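Local coordinates for protein glycosyltransferase (Streptomyces halstedii, PDB 3WAD) that is a glycosyltransferase of the GT-B type, related to erythromycin biosynthesis protein CIII and built from two domains that each carry a parallel sheet flanked by helices, at residues R245-L250 against P312-I317; D237-A242 against F304-A309; I317-G322 against V334-V339. One frame throughout, in Å; residues are numbered along the deposited sequence.

Interaction 1: R245-L250 against P312-I317; sequences RPRVCL and PSCAAI
The side chain of Arg247 passes beside Cys314 and Ser313 and ends at the Ser313 hydroxyl. Its CB lies 3.4 Å from Ser313 O and also touches the sulfur of Cys314. Arg247 CD then passes 3.4 Å from Ser313 OG, and a bend at chi3 (-131°) brings the guanidinium back toward the same hydroxyl, which sits at the edge of the group, near its plane. The tip is held lightly: Arg247 NH1 gives Ser313 OG a weak hydrogen bond of 3.3 Å. The stronger partner of that hydroxyl is Leu310 O, one turn back in the chain, so Ser313 links the arginine to the end of helix 307-310.

Backbone bonds do most of the joining. Ala315 N donates to Arg247 O at 2.7 Å, nearly along the C=O axis, and Cys249 N donates to Ala316 O at 3.0 Å, in the carbonyl plane. Beside the first of these bonds, a water accepts from Arg247 N and donates to Ser313 O, bridging the segments. Here strands 247-251 and 314-319 meet as parallel neighbours in the middle of the six-stranded sheet of the C-terminal Rossmann-like domain of the GT-B fold. The chain turns a corner at Ala315, and Ala316 N is buried without a partner in the model.

Val248 and Ala316 share one face of the sheet, CG2 against CB, beneath Leu376 of helix 369-381. Cys249 and Ile317 occupy the other. The sulfur of Cys249, anti to its backbone N, meets Ile317 CD1 at 3.6 Å. Ile317 CG1 is also anti to its N (chi1 -180°), which extends the chain along that sulfur. Cys314 SG lies 4.0 Å from Cys249 CB.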
ATOM      1  N   ARG B 245       2.315  -2.753 -32.781  1.00 62.29           N
ATOM      2  CA  ARG B 245       3.067  -1.596 -33.366  1.00 59.17           C
ATOM      3  C   ARG B 245       2.809  -0.346 -32.485  1.00 56.51           C
ATOM      4  O   ARG B 245       2.056  -0.436 -31.543  1.00 55.44           O
ATOM      5  CB  ARG B 245       2.589  -1.339 -34.787  1.00 59.23           C
ATOM      6  CG  ARG B 245       1.090  -1.196 -34.855  1.00 59.10           C
ATOM      7  CD  ARG B 245       0.706   0.036 -35.610  1.00 56.59           C
ATOM      8  NE  ARG B 245      -0.736   0.026 -35.712  1.00 53.33           N
ATOM      9  CZ  ARG B 245      -1.451   0.728 -36.581  1.00 49.43           C
ATOM     10  NH1 ARG B 245      -0.883   1.549 -37.447  1.00 49.90           N
ATOM     11  NH2 ARG B 245      -2.759   0.595 -36.576  1.00 50.60           N
ATOM     12  N   PRO B 246       3.396   0.822 -32.805  1.00 54.48           N
ATOM     13  CA  PRO B 246       3.312   1.969 -31.861  1.00 52.78           C
ATOM     14  C   PRO B 246       1.927   2.194 -31.229  1.00 49.86           C
ATOM     15  O   PRO B 246       0.913   1.929 -31.853  1.00 50.12           O
ATOM     16  CB  PRO B 246       3.718   3.166 -32.730  1.00 52.92           C
ATOM     17  CG  PRO B 246       4.662   2.545 -33.736  1.00 54.24           C
ATOM     18  CD  PRO B 246       4.055   1.213 -34.066  1.00 54.54           C
ATOM     19  N   ARG B 247       1.899   2.636 -29.976  1.00 46.46           N
ATOM     20  CA  ARG B 247       0.634   2.822 -29.252  1.00 42.71           C
ATOM     21  C   ARG B 247       0.587   4.273 -28.854  1.00 39.54           C
ATOM     22  O   ARG B 247       1.638   4.879 -28.633  1.00 37.01           O
ATOM     23  CB  ARG B 247       0.649   2.020 -27.981  1.00 43.28           C
ATOM     24  CG  ARG B 247      -0.518   1.192 -27.753  1.00 44.67           C
ATOM     25  CD  ARG B 247      -0.102   0.053 -26.833  1.00 47.21           C
ATOM     26  NE  ARG B 247      -0.543  -1.237 -27.372  1.00 52.32           N
ATOM     27  CZ  ARG B 247      -0.409  -2.424 -26.780  1.00 49.95           C
ATOM     28  NH1 ARG B 247       0.135  -2.548 -25.580  1.00 44.45           N
ATOM     29  NH2 ARG B 247      -0.860  -3.487 -27.402  1.00 48.35           N
ATOM     30  N   VAL B 248      -0.620   4.817 -28.749  1.00 35.64           N
ATOM     31  CA  VAL B 248      -0.804   6.159 -28.229  1.00 35.07           C
ATOM     32  C   VAL B 248      -1.942   6.072 -27.235  1.00 34.89           C
ATOM     33  O   VAL B 248      -2.889   5.320 -27.439  1.00 34.22           O
ATOM     34  CB  VAL B 248      -1.142   7.187 -29.339  1.00 34.48           C
ATOM     35  CG1 VAL B 248      -1.659   8.504 -28.756  1.00 35.88           C
ATOM     36  CG2 VAL B 248       0.123   7.444 -30.209  1.00 36.55           C
ATOM     37  N   CYS B 249      -1.827   6.851 -26.155  1.00 33.65           N
ATOM     38  CA  CYS B 249      -2.737   6.792 -25.096  1.00 32.89           C
ATOM     39  C   CYS B 249      -3.459   8.111 -25.150  1.00 32.78           C
ATOM     40  O   CYS B 249      -2.852   9.164 -25.133  1.00 32.41           O
ATOM     41  CB  CYS B 249      -1.967   6.582 -23.780  1.00 33.45           C
ATOM     42  SG  CYS B 249      -3.096   6.834 -22.415  1.00 39.56           S
ATOM     43  N   LEU B 250      -4.772   8.039 -25.251  1.00 32.84           N
ATOM     44  CA  LEU B 250      -5.666   9.186 -25.299  1.00 34.69           C
ATOM     45  C   LEU B 250      -6.604   9.225 -24.092  1.00 35.38           C
ATOM     46  O   LEU B 250      -7.480   8.384 -23.957  1.00 34.83           O
ATOM     47  CB  LEU B 250      -6.500   9.119 -26.593  1.00 33.73           C
ATOM     48  CG  LEU B 250      -7.551  10.179 -26.793  1.00 34.85           C
ATOM     49  CD1 LEU B 250      -6.878  11.589 -26.959  1.00 33.39           C
ATOM     50  CD2 LEU B 250      -8.538   9.784 -27.952  1.00 34.34           C
ATOM     51  N   PRO B 312       4.684   2.127 -20.822  1.00 36.56           N
ATOM     52  CA  PRO B 312       5.975   1.561 -21.352  1.00 36.46           C
ATOM     53  C   PRO B 312       5.960   1.184 -22.851  1.00 38.40           C
ATOM     54  O   PRO B 312       7.014   1.114 -23.504  1.00 39.71           O
ATOM     55  CB  PRO B 312       6.164   0.313 -20.505  1.00 36.22           C
ATOM     56  CG  PRO B 312       5.505   0.708 -19.184  1.00 36.86           C
ATOM     57  CD  PRO B 312       4.251   1.391 -19.614  1.00 35.90           C
ATOM     58  N   SER B 313       4.779   0.927 -23.390  1.00 38.23           N
ATOM     59  CA  SER B 313       4.665   0.629 -24.791  1.00 38.53           C
ATOM     60  C   SER B 313       4.121   1.801 -25.651  1.00 37.40           C
ATOM     61  O   SER B 313       3.778   1.575 -26.791  1.00 37.49           O
ATOM     62  CB  SER B 313       3.774  -0.612 -24.959  1.00 39.22           C
ATOM     63  OG  SER B 313       2.424  -0.337 -24.614  1.00 39.49           O
ATOM     64  N   CYS B 314       4.043   3.035 -25.136  1.00 36.02           N
ATOM     65  CA  CYS B 314       3.344   4.112 -25.904  1.00 35.58           C
ATOM     66  C   CYS B 314       4.319   5.087 -26.483  1.00 34.15           C
ATOM     67  O   CYS B 314       5.220   5.479 -25.786  1.00 34.19           O
ATOM     68  CB  CYS B 314       2.382   4.935 -25.046  1.00 33.27           C
ATOM     69  SG  CYS B 314       0.916   4.024 -24.686  1.00 38.08           S
ATOM     70  N   ALA B 315       4.095   5.532 -27.711  1.00 32.78           N
ATOM     71  CA  ALA B 315       4.936   6.601 -28.287  1.00 31.21           C
ATOM     72  C   ALA B 315       4.432   7.978 -27.851  1.00 29.97           C
ATOM     73  O   ALA B 315       5.149   8.957 -27.985  1.00 29.01           O
ATOM     74  CB  ALA B 315       4.980   6.516 -29.870  1.00 30.52           C
ATOM     75  N   ALA B 316       3.193   8.083 -27.366  1.00 29.84           N
ATOM     76  CA  ALA B 316       2.689   9.409 -26.972  1.00 28.58           C
ATOM     77  C   ALA B 316       1.518   9.292 -26.019  1.00 28.52           C
ATOM     78  O   ALA B 316       0.825   8.269 -26.017  1.00 29.73           O
ATOM     79  CB  ALA B 316       2.317  10.231 -28.210  1.00 28.06           C
ATOM     80  N   ILE B 317       1.281  10.326 -25.223  1.00 26.67           N
ATOM     81  CA  ILE B 317       0.030  10.378 -24.459  1.00 25.79           C
ATOM     82  C   ILE B 317      -0.529  11.766 -24.651  1.00 24.71           C
ATOM     83  O   ILE B 317       0.186  12.761 -24.568  1.00 25.07           O
ATOM     84  CB  ILE B 317       0.248  10.091 -22.922  1.00 24.51           C
ATOM     85  CG1 ILE B 317      -1.090  10.144 -22.146  1.00 27.19           C
ATOM     86  CG2 ILE B 317       1.328  11.000 -22.380  1.00 23.34           C
ATOM     87  CD1 ILE B 317      -1.049   9.357 -20.843  1.00 30.11           C
TER
HETATM   88  O   HOH W   1       4.572   3.002 -29.274  1.00 39.40           O

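Interaction 2: D237-A242 against F304-A309; sequences DWLREA and FVPLHA
One methyl carries the close part of this contact: Leu239 CD1, at the end of a side chain directed at 304-309, meets Ala309 CB at 3.6 Å. Leu239 CD1 also reaches Val305 CG2 at 4.0 Å and Pro306 CG at 4.4 Å, so it touches three residues of 304-309, the last only loosely. With chi2 at -179° the leucine is extended toward CD1, which puts that methyl forward, while Leu239 CD2 comes 4.0 Å from Ala309 O. Val305 CG2 is anti to its backbone N, and the valine and leucine side chains cross at about a right angle.

Trp238 adds a slighter touch. Trp238 CZ2 approaches Val305 CG2 at 4.1 Å, and Leu239 CG lies over one face of the indole, offset toward the rim, so the two neighbours on the short, weakly bonded helix 237-240 pack on each other. Arg300 makes a cation-pi contact with the indole.

The other side of this helix is polar: Asp237 is exposed, Arg240 partly so, and neither touches 304-309. Arg240 NE and Asp237 OD2 form a long salt bridge (3.9 Å) of charge only, since no N-H points at the oxygen; Arg240 NH2 hydrogen-bonds to Pro52 O of the second subunit.

Between the segments the chemistry is wholly apolar, implying that fit of shape, rather than directed bonding, sets how they meet.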
ATOM      1  N   ASP B 237      -6.406  -8.539 -20.373  1.00 43.15           N
ATOM      2  CA  ASP B 237      -5.796  -9.508 -21.258  1.00 43.77           C
ATOM      3  C   ASP B 237      -5.095  -8.807 -22.404  1.00 43.60           C
ATOM      4  O   ASP B 237      -3.990  -9.144 -22.793  1.00 43.95           O
ATOM      5  CB  ASP B 237      -6.877 -10.413 -21.837  1.00 45.03           C
ATOM      6  CG  ASP B 237      -7.131 -11.650 -20.989  1.00 47.98           C
ATOM      7  OD1 ASP B 237      -8.177 -12.321 -21.163  1.00 50.68           O
ATOM      8  OD2 ASP B 237      -6.278 -11.976 -20.152  1.00 53.92           O
ATOM      9  N   TRP B 238      -5.744  -7.805 -22.947  1.00 43.82           N
ATOM     10  CA  TRP B 238      -5.260  -7.209 -24.165  1.00 44.46           C
ATOM     11  C   TRP B 238      -3.914  -6.476 -23.958  1.00 46.55           C
ATOM     12  O   TRP B 238      -3.071  -6.471 -24.867  1.00 46.77           O
ATOM     13  CB  TRP B 238      -6.368  -6.336 -24.764  1.00 43.52           C
ATOM     14  CG  TRP B 238      -6.699  -5.198 -23.931  1.00 39.56           C
ATOM     15  CD1 TRP B 238      -7.770  -5.064 -23.075  1.00 37.63           C
ATOM     16  CD2 TRP B 238      -5.939  -3.988 -23.833  1.00 35.79           C
ATOM     17  NE1 TRP B 238      -7.717  -3.827 -22.464  1.00 35.68           N
ATOM     18  CE2 TRP B 238      -6.603  -3.155 -22.910  1.00 35.79           C
ATOM     19  CE3 TRP B 238      -4.757  -3.526 -24.451  1.00 37.37           C
ATOM     20  CZ2 TRP B 238      -6.136  -1.887 -22.590  1.00 35.94           C
ATOM     21  CZ3 TRP B 238      -4.291  -2.275 -24.133  1.00 38.21           C
ATOM     22  CH2 TRP B 238      -4.987  -1.463 -23.204  1.00 36.60           C
ATOM     23  N   LEU B 239      -3.695  -5.903 -22.760  1.00 48.38           N
ATOM     24  CA  LEU B 239      -2.367  -5.382 -22.359  1.00 50.22           C
ATOM     25  C   LEU B 239      -1.296  -6.458 -22.210  1.00 52.52           C
ATOM     26  O   LEU B 239      -0.100  -6.166 -22.180  1.00 53.28           O
ATOM     27  CB  LEU B 239      -2.431  -4.584 -21.056  1.00 49.49           C
ATOM     28  CG  LEU B 239      -2.434  -3.063 -21.166  1.00 48.23           C
ATOM     29  CD1 LEU B 239      -2.482  -2.420 -19.827  1.00 44.98           C
ATOM     30  CD2 LEU B 239      -1.220  -2.608 -21.922  1.00 46.64           C
ATOM     31  N   ARG B 240      -1.700  -7.708 -22.098  1.00 55.18           N
ATOM     32  CA  ARG B 240      -0.732  -8.734 -21.747  1.00 57.67           C
ATOM     33  C   ARG B 240      -0.001  -9.216 -22.985  1.00 59.17           C
ATOM     34  O   ARG B 240       1.098  -9.777 -22.889  1.00 59.57           O
ATOM     35  CB  ARG B 240      -1.392  -9.878 -20.955  1.00 57.45           C
ATOM     36  CG  ARG B 240      -1.387  -9.605 -19.439  1.00 59.42           C
ATOM     37  CD  ARG B 240      -2.758  -9.858 -18.746  1.00 62.01           C
ATOM     38  NE  ARG B 240      -3.026 -11.206 -18.202  1.00 63.19           N
ATOM     39  CZ  ARG B 240      -2.297 -12.317 -18.386  1.00 64.18           C
ATOM     40  NH1 ARG B 240      -1.198 -12.334 -19.140  1.00 62.81           N
ATOM     41  NH2 ARG B 240      -2.676 -13.444 -17.786  1.00 64.15           N
ATOM     42  N   GLU B 241      -0.591  -8.936 -24.144  1.00 61.17           N
ATOM     43  CA  GLU B 241      -0.091  -9.402 -25.431  1.00 63.32           C
ATOM     44  C   GLU B 241       1.004  -8.496 -26.000  1.00 64.49           C
ATOM     45  O   GLU B 241       0.847  -7.272 -26.058  1.00 65.40           O
ATOM     46  CB  GLU B 241      -1.248  -9.491 -26.440  1.00 63.61           C
ATOM     47  CG  GLU B 241      -2.558 -10.111 -25.883  1.00 65.43           C
ATOM     48  CD  GLU B 241      -3.723 -10.113 -26.898  1.00 67.55           C
ATOM     49  OE1 GLU B 241      -3.525  -9.669 -28.053  1.00 68.36           O
ATOM     50  OE2 GLU B 241      -4.841 -10.570 -26.549  1.00 68.74           O
ATOM     51  N   ALA B 242       2.111  -9.102 -26.433  1.00 65.71           N
ATOM     52  CA  ALA B 242       3.120  -8.425 -27.270  1.00 65.68           C
ATOM     53  C   ALA B 242       2.535  -7.228 -28.050  1.00 65.87           C
ATOM     54  O   ALA B 242       1.579  -7.367 -28.826  1.00 65.56           O
ATOM     55  CB  ALA B 242       3.764  -9.431 -28.232  1.00 65.38           C
ATOM     56  N   PHE B 304     -11.226   2.693 -18.227  1.00 40.74           N
ATOM     57  CA  PHE B 304     -10.046   3.031 -17.401  1.00 41.34           C
ATOM     58  C   PHE B 304      -8.892   2.159 -17.806  1.00 40.59           C
ATOM     59  O   PHE B 304      -9.107   1.003 -18.154  1.00 41.16           O
ATOM     60  CB  PHE B 304     -10.287   2.897 -15.876  1.00 41.60           C
ATOM     61  CG  PHE B 304      -8.990   2.995 -15.031  1.00 46.32           C
ATOM     62  CD1 PHE B 304      -8.446   4.251 -14.672  1.00 46.02           C
ATOM     63  CD2 PHE B 304      -8.306   1.814 -14.607  1.00 49.01           C
ATOM     64  CE1 PHE B 304      -7.243   4.317 -13.884  1.00 49.06           C
ATOM     65  CE2 PHE B 304      -7.096   1.870 -13.829  1.00 49.07           C
ATOM     66  CZ  PHE B 304      -6.573   3.128 -13.471  1.00 49.40           C
ATOM     67  N   VAL B 305      -7.670   2.713 -17.797  1.00 39.45           N
ATOM     68  CA  VAL B 305      -6.470   1.874 -17.966  1.00 38.98           C
ATOM     69  C   VAL B 305      -5.348   2.261 -16.995  1.00 37.34           C
ATOM     70  O   VAL B 305      -5.090   3.446 -16.817  1.00 36.65           O
ATOM     71  CB  VAL B 305      -5.955   1.920 -19.406  1.00 39.91           C
ATOM     72  CG1 VAL B 305      -5.382   3.333 -19.722  1.00 39.06           C
ATOM     73  CG2 VAL B 305      -4.941   0.771 -19.638  1.00 40.45           C
ATOM     74  N   PRO B 306      -4.692   1.265 -16.363  1.00 37.03           N
ATOM     75  CA  PRO B 306      -3.469   1.522 -15.541  1.00 34.98           C
ATOM     76  C   PRO B 306      -2.262   2.013 -16.376  1.00 33.25           C
ATOM     77  O   PRO B 306      -1.616   1.242 -17.094  1.00 33.04           O
ATOM     78  CB  PRO B 306      -3.209   0.178 -14.876  1.00 35.71           C
ATOM     79  CG  PRO B 306      -3.799  -0.880 -15.875  1.00 36.03           C
ATOM     80  CD  PRO B 306      -5.043  -0.174 -16.425  1.00 37.38           C
ATOM     81  N   LEU B 307      -1.964   3.309 -16.260  1.00 31.66           N
ATOM     82  CA  LEU B 307      -0.974   3.993 -17.074  1.00 30.98           C
ATOM     83  C   LEU B 307       0.392   3.348 -16.970  1.00 30.96           C
ATOM     84  O   LEU B 307       1.138   3.293 -17.932  1.00 29.71           O
ATOM     85  CB  LEU B 307      -0.827   5.446 -16.609  1.00 29.98           C
ATOM     86  CG  LEU B 307      -1.514   6.562 -17.389  1.00 35.04           C
ATOM     87  CD1 LEU B 307      -2.492   6.087 -18.475  1.00 36.17           C
ATOM     88  CD2 LEU B 307      -2.130   7.564 -16.440  1.00 34.94           C
ATOM     89  N   HIS B 308       0.750   2.901 -15.762  1.00 31.09           N
ATOM     90  CA  HIS B 308       2.061   2.311 -15.577  1.00 29.97           C
ATOM     91  C   HIS B 308       2.090   1.006 -16.313  1.00 30.17           C
ATOM     92  O   HIS B 308       3.150   0.609 -16.662  1.00 30.52           O
ATOM     93  CB  HIS B 308       2.366   2.082 -14.107  1.00 31.21           C
ATOM     94  CG  HIS B 308       1.287   1.328 -13.392  1.00 31.27           C
ATOM     95  ND1 HIS B 308       1.397  -0.006 -13.056  1.00 36.42           N
ATOM     96  CD2 HIS B 308       0.068   1.730 -12.958  1.00 26.79           C
ATOM     97  CE1 HIS B 308       0.283  -0.399 -12.448  1.00 32.24           C
ATOM     98  NE2 HIS B 308      -0.537   0.641 -12.375  1.00 30.92           N
ATOM     99  N   ALA B 309       0.959   0.330 -16.596  1.00 30.31           N
ATOM    100  CA  ALA B 309       1.088  -0.916 -17.470  1.00 29.76           C
ATOM    101  C   ALA B 309       1.103  -0.585 -18.945  1.00 29.97           C
ATOM    102  O   ALA B 309       1.815  -1.244 -19.738  1.00 27.44           O
ATOM    103  CB  ALA B 309       0.016  -1.961 -17.210  1.00 29.62           C
TER

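Interaction 3: I317-G322 against V334-V339; sequences IVHHGG and VPQLIV
Leu337 O is gripped by one hydrogen bond and one weaker CH contact from strand 314-319: His319 N donates at 2.8 Å, nearly along the C=O axis, and Val318 CA comes up at 3.1 Å. The same pattern is repeated on the facing strand. Ile317 O takes Leu337 N at 2.8 Å together with Gln336 CA, and His319 O takes Val339 N at 2.8 Å together with Ile338 CA. Ile317 N to Pro335 O, 3.0 Å, completes a parallel ladder whose strand axes lie 4.7 Å apart and 16° askew.

Val318 and Leu337 run side by side on the face beneath helix 369-381, CG1 against CG at 3.9 Å. On the opposite face Gln336, extended beyond CG, lies alongside Ile317 CG2. His319 CG takes the crowded position between the backbone N and the carbonyl carbon (chi1 74°), which brings the ring across toward Gln336, its plane only 14° from that of the amide. His319 ND1 is buried with no partner in the model.

Past the strand end, Ile338 CG2 packs 3.6 Å from Gly321 CA, where the backbone takes a positive phi. Gly322 follows as the N-cap of helix 323-332, which leads over to strand 336-338: together they form a beta-alpha-beta crossover, the repeating unit of the Rossmann-like C-terminal domain in GT-B glycosyltransferases.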
ATOM      1  N   ILE B 317       1.281  10.326 -25.223  1.00 26.67           N
ATOM      2  CA  ILE B 317       0.030  10.378 -24.459  1.00 25.79           C
ATOM      3  C   ILE B 317      -0.529  11.766 -24.651  1.00 24.71           C
ATOM      4  O   ILE B 317       0.186  12.761 -24.568  1.00 25.07           O
ATOM      5  CB  ILE B 317       0.248  10.091 -22.922  1.00 24.51           C
ATOM      6  CG1 ILE B 317      -1.090  10.144 -22.146  1.00 27.19           C
ATOM      7  CG2 ILE B 317       1.328  11.000 -22.380  1.00 23.34           C
ATOM      8  CD1 ILE B 317      -1.049   9.357 -20.843  1.00 30.11           C
ATOM      9  N   VAL B 318      -1.820  11.804 -24.887  1.00 24.92           N
ATOM     10  CA  VAL B 318      -2.580  13.043 -25.116  1.00 23.44           C
ATOM     11  C   VAL B 318      -3.429  13.222 -23.907  1.00 22.54           C
ATOM     12  O   VAL B 318      -4.266  12.340 -23.641  1.00 21.77           O
ATOM     13  CB  VAL B 318      -3.524  12.861 -26.377  1.00 22.45           C
ATOM     14  CG1 VAL B 318      -4.254  14.154 -26.713  1.00 20.44           C
ATOM     15  CG2 VAL B 318      -2.703  12.401 -27.583  1.00 22.49           C
ATOM     16  N   HIS B 319      -3.281  14.341 -23.189  1.00 22.59           N
ATOM     17  CA  HIS B 319      -4.023  14.452 -21.936  1.00 25.11           C
ATOM     18  C   HIS B 319      -4.178  15.926 -21.487  1.00 26.62           C
ATOM     19  O   HIS B 319      -3.692  16.853 -22.170  1.00 25.67           O
ATOM     20  CB  HIS B 319      -3.340  13.543 -20.868  1.00 26.91           C
ATOM     21  CG  HIS B 319      -2.048  14.085 -20.352  1.00 24.78           C
ATOM     22  ND1 HIS B 319      -0.876  14.051 -21.075  1.00 31.90           N
ATOM     23  CD2 HIS B 319      -1.769  14.755 -19.216  1.00 31.35           C
ATOM     24  CE1 HIS B 319       0.086  14.623 -20.371  1.00 29.14           C
ATOM     25  NE2 HIS B 319      -0.429  15.061 -19.241  1.00 31.40           N
ATOM     26  N   HIS B 320      -4.870  16.166 -20.371  1.00 26.46           N
ATOM     27  CA  HIS B 320      -5.138  17.552 -19.974  1.00 27.68           C
ATOM     28  C   HIS B 320      -4.085  18.215 -19.089  1.00 26.37           C
ATOM     29  O   HIS B 320      -4.297  19.380 -18.623  1.00 27.05           O
ATOM     30  CB  HIS B 320      -6.491  17.676 -19.348  1.00 27.35           C
ATOM     31  CG  HIS B 320      -6.518  17.237 -17.931  1.00 34.72           C
ATOM     32  ND1 HIS B 320      -6.585  15.905 -17.567  1.00 40.95           N
ATOM     33  CD2 HIS B 320      -6.470  17.952 -16.771  1.00 41.20           C
ATOM     34  CE1 HIS B 320      -6.604  15.822 -16.242  1.00 45.78           C
ATOM     35  NE2 HIS B 320      -6.536  17.050 -15.737  1.00 45.60           N
ATOM     36  N   GLY B 321      -2.947  17.527 -18.897  1.00 24.63           N
ATOM     37  CA  GLY B 321      -1.789  18.130 -18.231  1.00 25.26           C
ATOM     38  C   GLY B 321      -1.760  18.089 -16.689  1.00 25.62           C
ATOM     39  O   GLY B 321      -0.955  18.804 -16.065  1.00 25.83           O
ATOM     40  N   GLY B 322      -2.674  17.305 -16.085  1.00 24.66           N
ATOM     41  CA  GLY B 322      -2.738  17.148 -14.611  1.00 23.42           C
ATOM     42  C   GLY B 322      -1.511  16.377 -14.083  1.00 22.58           C
ATOM     43  O   GLY B 322      -0.818  15.676 -14.835  1.00 22.36           O
ATOM     44  N   VAL B 334       7.725   9.553 -21.893  1.00 27.63           N
ATOM     45  CA  VAL B 334       6.786   9.452 -23.017  1.00 27.45           C
ATOM     46  C   VAL B 334       6.431  10.870 -23.454  1.00 28.50           C
ATOM     47  O   VAL B 334       6.023  11.672 -22.631  1.00 26.60           O
ATOM     48  CB  VAL B 334       5.483   8.605 -22.646  1.00 29.35           C
ATOM     49  CG1 VAL B 334       4.499   8.523 -23.822  1.00 28.57           C
ATOM     50  CG2 VAL B 334       5.855   7.147 -22.209  1.00 27.18           C
ATOM     51  N   PRO B 335       6.576  11.181 -24.752  1.00 28.48           N
ATOM     52  CA  PRO B 335       6.155  12.498 -25.228  1.00 29.04           C
ATOM     53  C   PRO B 335       4.666  12.744 -25.004  1.00 28.62           C
ATOM     54  O   PRO B 335       3.858  11.813 -24.974  1.00 29.18           O
ATOM     55  CB  PRO B 335       6.432  12.442 -26.720  1.00 28.97           C
ATOM     56  CG  PRO B 335       7.455  11.396 -26.900  1.00 28.85           C
ATOM     57  CD  PRO B 335       7.106  10.349 -25.849  1.00 30.14           C
ATOM     58  N   GLN B 336       4.323  14.017 -24.875  1.00 28.84           N
ATOM     59  CA  GLN B 336       3.011  14.447 -24.466  1.00 27.28           C
ATOM     60  C   GLN B 336       2.362  15.366 -25.502  1.00 28.23           C
ATOM     61  O   GLN B 336       3.023  16.224 -26.085  1.00 29.07           O
ATOM     62  CB  GLN B 336       3.118  15.197 -23.125  1.00 26.03           C
ATOM     63  CG  GLN B 336       3.557  14.334 -22.018  1.00 25.71           C
ATOM     64  CD  GLN B 336       3.741  15.125 -20.726  1.00 26.49           C
ATOM     65  OE1 GLN B 336       2.783  15.543 -20.116  1.00 29.09           O
ATOM     66  NE2 GLN B 336       4.972  15.377 -20.352  1.00 24.63           N
ATOM     67  N   LEU B 337       1.054  15.201 -25.700  1.00 27.77           N
ATOM     68  CA  LEU B 337       0.274  16.256 -26.284  1.00 28.74           C
ATOM     69  C   LEU B 337      -0.675  16.718 -25.198  1.00 28.10           C
ATOM     70  O   LEU B 337      -1.467  15.928 -24.679  1.00 29.41           O
ATOM     71  CB  LEU B 337      -0.395  15.766 -27.603  1.00 28.68           C
ATOM     72  CG  LEU B 337      -1.515  16.444 -28.385  1.00 32.50           C
ATOM     73  CD1 LEU B 337      -1.594  17.918 -28.229  1.00 33.08           C
ATOM     74  CD2 LEU B 337      -1.624  15.912 -29.874  1.00 32.62           C
ATOM     75  N   ILE B 338      -0.508  17.966 -24.801  1.00 28.10           N
ATOM     76  CA  ILE B 338      -1.200  18.523 -23.637  1.00 28.61           C
ATOM     77  C   ILE B 338      -2.265  19.458 -24.119  1.00 27.24           C
ATOM     78  O   ILE B 338      -1.991  20.352 -24.893  1.00 26.69           O
ATOM     79  CB  ILE B 338      -0.190  19.255 -22.641  1.00 28.45           C
ATOM     80  CG1 ILE B 338       0.901  18.281 -22.187  1.00 28.76           C
ATOM     81  CG2 ILE B 338      -0.930  19.773 -21.363  1.00 27.66           C
ATOM     82  CD1 ILE B 338       2.172  18.935 -21.619  1.00 24.73           C
ATOM     83  N   VAL B 339      -3.489  19.224 -23.706  1.00 27.55           N
ATOM     84  CA  VAL B 339      -4.547  20.171 -23.909  1.00 28.53           C
ATOM     85  C   VAL B 339      -4.887  20.744 -22.499  1.00 29.92           C
ATOM     86  O   VAL B 339      -5.741  20.194 -21.802  1.00 29.41           O
ATOM     87  CB  VAL B 339      -5.795  19.506 -24.559  1.00 28.48           C
ATOM     88  CG1 VAL B 339      -6.988  20.526 -24.679  1.00 30.63           C
ATOM     89  CG2 VAL B 339      -5.467  18.981 -25.942  1.00 29.94           C
TER

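Interactions 1 and 3 are adjacent strand pairings in one parallel sheet: strand 314-319 is paired with 247-251 on one edge and with 336-338 on the other, and Ile317 belongs to both contacts. Their centres lie about 11 Å apart, and a probable hydrogen bond of 2.8 Å from Val318 N to Cys249 O continues the pairing of interaction 1. Interaction 2, its centre also about 11 Å from that of interaction 1, joins the short helices that precede strands 247-251 and 314-319 in the chain. Leu307 CD1 sits 4.1 Å from Cys249 SG and 4.3 Å from Ile317 CD1, while Leu239 CD2 lies 3.9 Å from Arg247 NH1, so the packing is continuous from helices to sheet.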